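Local coordinates for protein transcriptional regulator, TetR family (Cytophaga hutchinsonii, PDB 3EUP) that probably binds operator DNA through an N-terminal helix-turn-helix and regulates transcription as a dimer, in the manner of TetR-family regulators, at residues S93-N96 with L102-V105; L133-N138 with L168-I173. One frame throughout, in Å; residues are numbered along the deposited sequence.

Beyond the N-terminal helix-turn-helix region, the chain first reaches interaction 1, where helix 91-96 ends and the following loop returns at once, so that 102-105 packs against 93-96 and closes a short loop, with five residues between the segments. Helix 109-117 follows, and interaction 2 opens on helix 122-148 and closes 30 residues later on helix 158-179. The two contacts therefore stand in series, neither enclosing nor crossing the other. Interaction 1 joins the loop to helix 91-96, interaction 2 joins helix 122-148 to helix 158-179, and Ile173 connects the two: its CG1 lies 3.7 Å from CE1 of Tyr95, and it also packs on Phe103.

Interaction 1 (S93-N96 with L102-V105); sequences SMYN and LFPV
A small aromatic cluster in the C-terminal domain joins the end of helix 91-96 to the loop behind it, with the Phe103 ring set between Met94 and Tyr95. Tyr95 and Phe103 form a T-shaped pair: the tyrosine edge is directed at the phenylalanine face, the centroids are 5.2 Å apart and the planes stand at 84°. CD1 of Tyr95 does the touching, lying over the middle of the Phe103 ring. In Tyr95, CG anti to the backbone N (chi1 -178°), beside the carbonyl carbon, points the CD1 edge at the phenylalanine face. Met94 comes to the rim of the same ring, its CG 3.8 Å from CE1 of Phe103. Further out on the same side chain, SD makes an oblique Met-aromatic contact 5.2 Å from the Phe103 centroid. The backbone takes part as well: the carbonyl O of Met94 lies in the plane of the Phe103 ring, at its edge, 3.6 Å from CD1. No direct hydrogen bond joins the two segments. Instead one water bridges them, donating to Met94 O at 2.7 Å and accepting from Leu102 N at 2.9 Å, so a carbonyl near the helix end and a loop amide are both satisfied. CB of Leu102 comes up to the oxygen end of the same carbonyl, 3.6 Å from Met94 O. Around the cluster, Met94 also packs on Val73 and Leu74 of helix 55-78, while Tyr95 and Phe103 both rest on Ile173 of helix 158-179. The Tyr95 hydroxyl makes a weak hydrogen bond to Arg177, and its ring meets His176. A T-shaped aromatic pair and a water bridge here join a loop to the helix before it, within the all-helical TetR-type C-terminal domain.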
loop_
_atom_site.group_PDB
_atom_site.type_symbol
_atom_site.label_atom_id
_atom_site.label_comp_id
_atom_site.label_asym_id
_atom_site.label_seq_id
_atom_site.Cartn_x
_atom_site.Cartn_y
_atom_site.Cartn_z
ATOM N N SER A 93 7.901 4.171 15.997
ATOM C CA SER A 93 9.132 4.908 16.149
ATOM C C SER A 93 9.996 4.623 14.911
ATOM O O SER A 93 10.634 5.531 14.388
ATOM C CB SER A 93 9.833 4.595 17.478
ATOM O OG SER A 93 10.632 3.451 17.334
ATOM N N MET A 94 9.956 3.399 14.392
ATOM C CA MET A 94 10.737 3.096 13.206
ATOM C C MET A 94 10.341 3.974 12.011
ATOM O O MET A 94 11.221 4.472 11.285
ATOM C CB MET A 94 10.639 1.615 12.879
ATOM C CG MET A 94 11.517 1.176 11.730
ATOM S SD MET A 94 11.335 -0.619 11.380
ATOM C CE MET A 94 10.603 -1.276 12.956
ATOM N N TYR A 95 9.034 4.195 11.809
ATOM C CA TYR A 95 8.570 4.926 10.627
ATOM C C TYR A 95 8.544 6.440 10.832
ATOM O O TYR A 95 8.795 7.177 9.892
ATOM C CB TYR A 95 7.173 4.459 10.165
ATOM C CG TYR A 95 6.679 5.165 8.895
ATOM C CD1 TYR A 95 7.213 4.855 7.662
ATOM C CD2 TYR A 95 5.716 6.168 8.962
ATOM C CE1 TYR A 95 6.772 5.486 6.500
ATOM C CE2 TYR A 95 5.291 6.838 7.825
ATOM C CZ TYR A 95 5.807 6.485 6.604
ATOM O OH TYR A 95 5.404 7.105 5.455
ATOM N N ASN A 96 8.214 6.907 12.033
ATOM C CA ASN A 96 8.078 8.346 12.271
ATOM C C ASN A 96 9.315 9.081 12.813
ATOM O O ASN A 96 9.378 10.302 12.691
ATOM C CB ASN A 96 6.914 8.632 13.245
ATOM C CG ASN A 96 5.558 8.093 12.736
ATOM O OD1 ASN A 96 4.955 7.141 13.304
ATOM N ND2 ASN A 96 5.072 8.715 11.678
ATOM N N LEU A 102 14.910 6.689 9.302
ATOM C CA LEU A 102 15.241 5.255 9.508
ATOM C C LEU A 102 14.719 4.306 8.410
ATOM O O LEU A 102 15.225 3.195 8.274
ATOM C CB LEU A 102 14.758 4.762 10.876
ATOM C CG LEU A 102 15.630 5.012 12.113
ATOM C CD1 LEU A 102 16.633 6.194 12.010
ATOM C CD2 LEU A 102 14.722 5.132 13.335
ATOM N N PHE A 103 13.687 4.718 7.672
ATOM C CA PHE A 103 13.186 3.954 6.529
ATOM C C PHE A 103 13.928 4.339 5.269
ATOM O O PHE A 103 14.440 5.458 5.168
ATOM C CB PHE A 103 11.705 4.232 6.273
ATOM C CG PHE A 103 10.789 3.146 6.755
ATOM C CD1 PHE A 103 10.567 2.973 8.089
ATOM C CD2 PHE A 103 10.117 2.337 5.863
ATOM C CE1 PHE A 103 9.708 1.992 8.532
ATOM C CE2 PHE A 103 9.282 1.344 6.309
ATOM C CZ PHE A 103 9.080 1.182 7.640
ATOM N N PRO A 104 13.963 3.438 4.278
ATOM C CA PRO A 104 14.626 3.854 3.048
ATOM C C PRO A 104 13.943 5.088 2.454
ATOM O O PRO A 104 12.756 5.340 2.697
ATOM C CB PRO A 104 14.440 2.662 2.106
ATOM C CG PRO A 104 13.997 1.525 2.957
ATOM C CD PRO A 104 13.358 2.102 4.177
ATOM N N VAL A 105 14.712 5.858 1.693
ATOM C CA VAL A 105 14.138 6.935 0.880
ATOM C C VAL A 105 13.015 6.375 0.001
ATOM O O VAL A 105 13.212 5.375 -0.661
ATOM C CB VAL A 105 15.194 7.567 -0.033
ATOM C CG1 VAL A 105 14.532 8.515 -1.060
ATOM C CG2 VAL A 105 16.226 8.326 0.820
HETATM O O HOH W 1 12.419 6.805 10.710
#

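Interaction 2 (L133-N138 with L168-I173); sequences LSWKKN and LVEGAI
Trp135 sends the six-membered end of its indole from helix 122-148 toward Val169 and Glu170 on helix 158-179. CG stands anti to the backbone N (chi1 -178°), extending the indole toward helix 158-179 over a CA separation of 11.8 Å between Trp135 and Val169. Only CH2 and CZ3 arrive, edge first. CH2 meets CG1 of Val169 at 4.1 Å, an apolar touch near the indole plane. Glu170 turns back toward the same edge, bent at chi2 (-57°), which brings OE2 to 3.5 Å from CH2 of Trp135; its carboxylate plane stands at 88° to the ring. Here the carboxylate oxygen faces the C-H rim of the indole, with no hydrogen bond across the contact. Both helices belong to the helical bundle of a TetR-type C-terminal domain, and the dimer partner lies close by: Glu170 packs on Leu174 of the second subunit. Replacing Glu170 with an alanine would probably open a gap beside the indole edge and leave CZ3 of Trp135 without its neighbour across the helices. At the other end of the ring, NE1 of Trp135 is hydrogen-bonded to the hydroxyl of Tyr91, which helps fix the rotation of the indole. Leu110 of helix 109-117 touches both Trp135 and Glu170.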
loop_
_atom_site.group_PDB
_atom_site.type_symbol
_atom_site.label_atom_id
_atom_site.label_comp_id
_atom_site.label_asym_id
_atom_site.label_seq_id
_atom_site.Cartn_x
_atom_site.Cartn_y
_atom_site.Cartn_z
ATOM N N LEU A 133 5.507 -12.884 4.453
ATOM C CA LEU A 133 5.344 -14.105 5.221
ATOM C C LEU A 133 6.462 -14.296 6.269
ATOM O O LEU A 133 6.185 -14.771 7.368
ATOM C CB LEU A 133 5.185 -15.330 4.311
ATOM C CG LEU A 133 3.861 -15.259 3.525
ATOM C CD1 LEU A 133 3.714 -16.392 2.430
ATOM C CD2 LEU A 133 2.665 -15.227 4.505
ATOM N N SER A 134 7.701 -13.924 5.953
ATOM C CA SER A 134 8.774 -13.949 6.955
ATOM C C SER A 134 8.552 -12.982 8.118
ATOM O O SER A 134 8.911 -13.290 9.258
ATOM C CB SER A 134 10.122 -13.628 6.321
ATOM O OG SER A 134 10.466 -14.696 5.461
ATOM N N TRP A 135 8.030 -11.799 7.794
ATOM C CA TRP A 135 7.680 -10.806 8.779
ATOM C C TRP A 135 6.588 -11.400 9.655
ATOM O O TRP A 135 6.748 -11.417 10.877
ATOM C CB TRP A 135 7.235 -9.509 8.117
ATOM C CG TRP A 135 6.884 -8.393 9.022
ATOM C CD1 TRP A 135 7.090 -8.298 10.368
ATOM C CD2 TRP A 135 6.262 -7.165 8.623
ATOM N NE1 TRP A 135 6.611 -7.093 10.832
ATOM C CE2 TRP A 135 6.109 -6.378 9.770
ATOM C CE3 TRP A 135 5.814 -6.664 7.398
ATOM C CZ2 TRP A 135 5.522 -5.098 9.730
ATOM C CZ3 TRP A 135 5.261 -5.362 7.357
ATOM C CH2 TRP A 135 5.103 -4.623 8.514
ATOM N N LYS A 136 5.527 -11.948 9.036
ATOM C CA LYS A 136 4.456 -12.635 9.779
ATOM C C LYS A 136 5.013 -13.731 10.738
ATOM O O LYS A 136 4.592 -13.816 11.899
ATOM C CB LYS A 136 3.374 -13.192 8.829
ATOM C CG LYS A 136 2.290 -14.091 9.472
ATOM C CD LYS A 136 2.833 -15.517 9.793
ATOM C CE LYS A 136 1.761 -16.573 10.124
ATOM N NZ LYS A 136 0.531 -15.912 10.609
ATOM N N LYS A 137 5.959 -14.528 10.257
ATOM C CA LYS A 137 6.503 -15.628 11.055
ATOM C C LYS A 137 7.270 -15.116 12.270
ATOM O O LYS A 137 7.182 -15.675 13.362
ATOM C CB LYS A 137 7.377 -16.563 10.203
ATOM C CG LYS A 137 6.681 -17.883 9.822
ATOM C CD LYS A 137 7.214 -18.553 8.491
ATOM C CE LYS A 137 7.095 -17.617 7.268
ATOM N NZ LYS A 137 7.492 -18.233 5.960
ATOM N N ASN A 138 8.017 -14.048 12.081
ATOM C CA ASN A 138 8.675 -13.380 13.188
ATOM C C ASN A 138 7.698 -12.874 14.215
ATOM O O ASN A 138 7.926 -13.024 15.400
ATOM C CB ASN A 138 9.537 -12.235 12.704
ATOM C CG ASN A 138 10.786 -12.713 11.990
ATOM O OD1 ASN A 138 11.178 -12.166 10.966
ATOM N ND2 ASN A 138 11.425 -13.729 12.538
ATOM N N LEU A 168 -2.099 -3.054 9.636
ATOM C CA LEU A 168 -2.164 -1.774 10.282
ATOM C C LEU A 168 -0.924 -0.913 10.038
ATOM O O LEU A 168 -1.055 0.297 9.854
ATOM C CB LEU A 168 -2.412 -1.932 11.770
ATOM C CG LEU A 168 -3.840 -2.270 12.206
ATOM C CD1 LEU A 168 -3.837 -2.616 13.735
ATOM C CD2 LEU A 168 -4.778 -1.124 11.860
ATOM N N VAL A 169 0.266 -1.519 10.036
ATOM C CA VAL A 169 1.478 -0.786 9.814
ATOM C C VAL A 169 1.542 -0.278 8.357
ATOM O O VAL A 169 1.748 0.903 8.120
ATOM C CB VAL A 169 2.720 -1.617 10.181
ATOM C CG1 VAL A 169 4.015 -0.910 9.725
ATOM C CG2 VAL A 169 2.738 -1.862 11.713
ATOM N N GLU A 170 1.293 -1.170 7.400
ATOM C CA GLU A 170 1.353 -0.816 6.010
ATOM C C GLU A 170 0.254 0.181 5.629
ATOM O O GLU A 170 0.500 1.062 4.844
ATOM C CB GLU A 170 1.323 -2.070 5.148
ATOM C CG GLU A 170 2.502 -3.003 5.438
ATOM C CD GLU A 170 3.852 -2.327 5.245
ATOM O OE1 GLU A 170 4.303 -2.182 4.069
ATOM O OE2 GLU A 170 4.477 -1.980 6.276
ATOM N N GLY A 171 -0.932 0.033 6.221
ATOM C CA GLY A 171 -2.045 0.951 6.040
ATOM C C GLY A 171 -1.763 2.324 6.625
ATOM O O GLY A 171 -2.138 3.331 6.015
ATOM N N ALA A 172 -1.075 2.367 7.776
ATOM C CA ALA A 172 -0.649 3.624 8.388
ATOM C C ALA A 172 0.290 4.345 7.442
ATOM O O ALA A 172 0.095 5.513 7.185
ATOM C CB ALA A 172 0.016 3.392 9.820
ATOM N N ILE A 173 1.275 3.633 6.883
ATOM C CA ILE A 173 2.240 4.223 5.952
ATOM C C ILE A 173 1.525 4.806 4.727
ATOM O O ILE A 173 1.785 5.961 4.319
ATOM C CB ILE A 173 3.377 3.246 5.579
ATOM C CG1 ILE A 173 4.222 2.878 6.850
ATOM C CG2 ILE A 173 4.212 3.792 4.358
ATOM C CD1 ILE A 173 5.324 1.818 6.623
#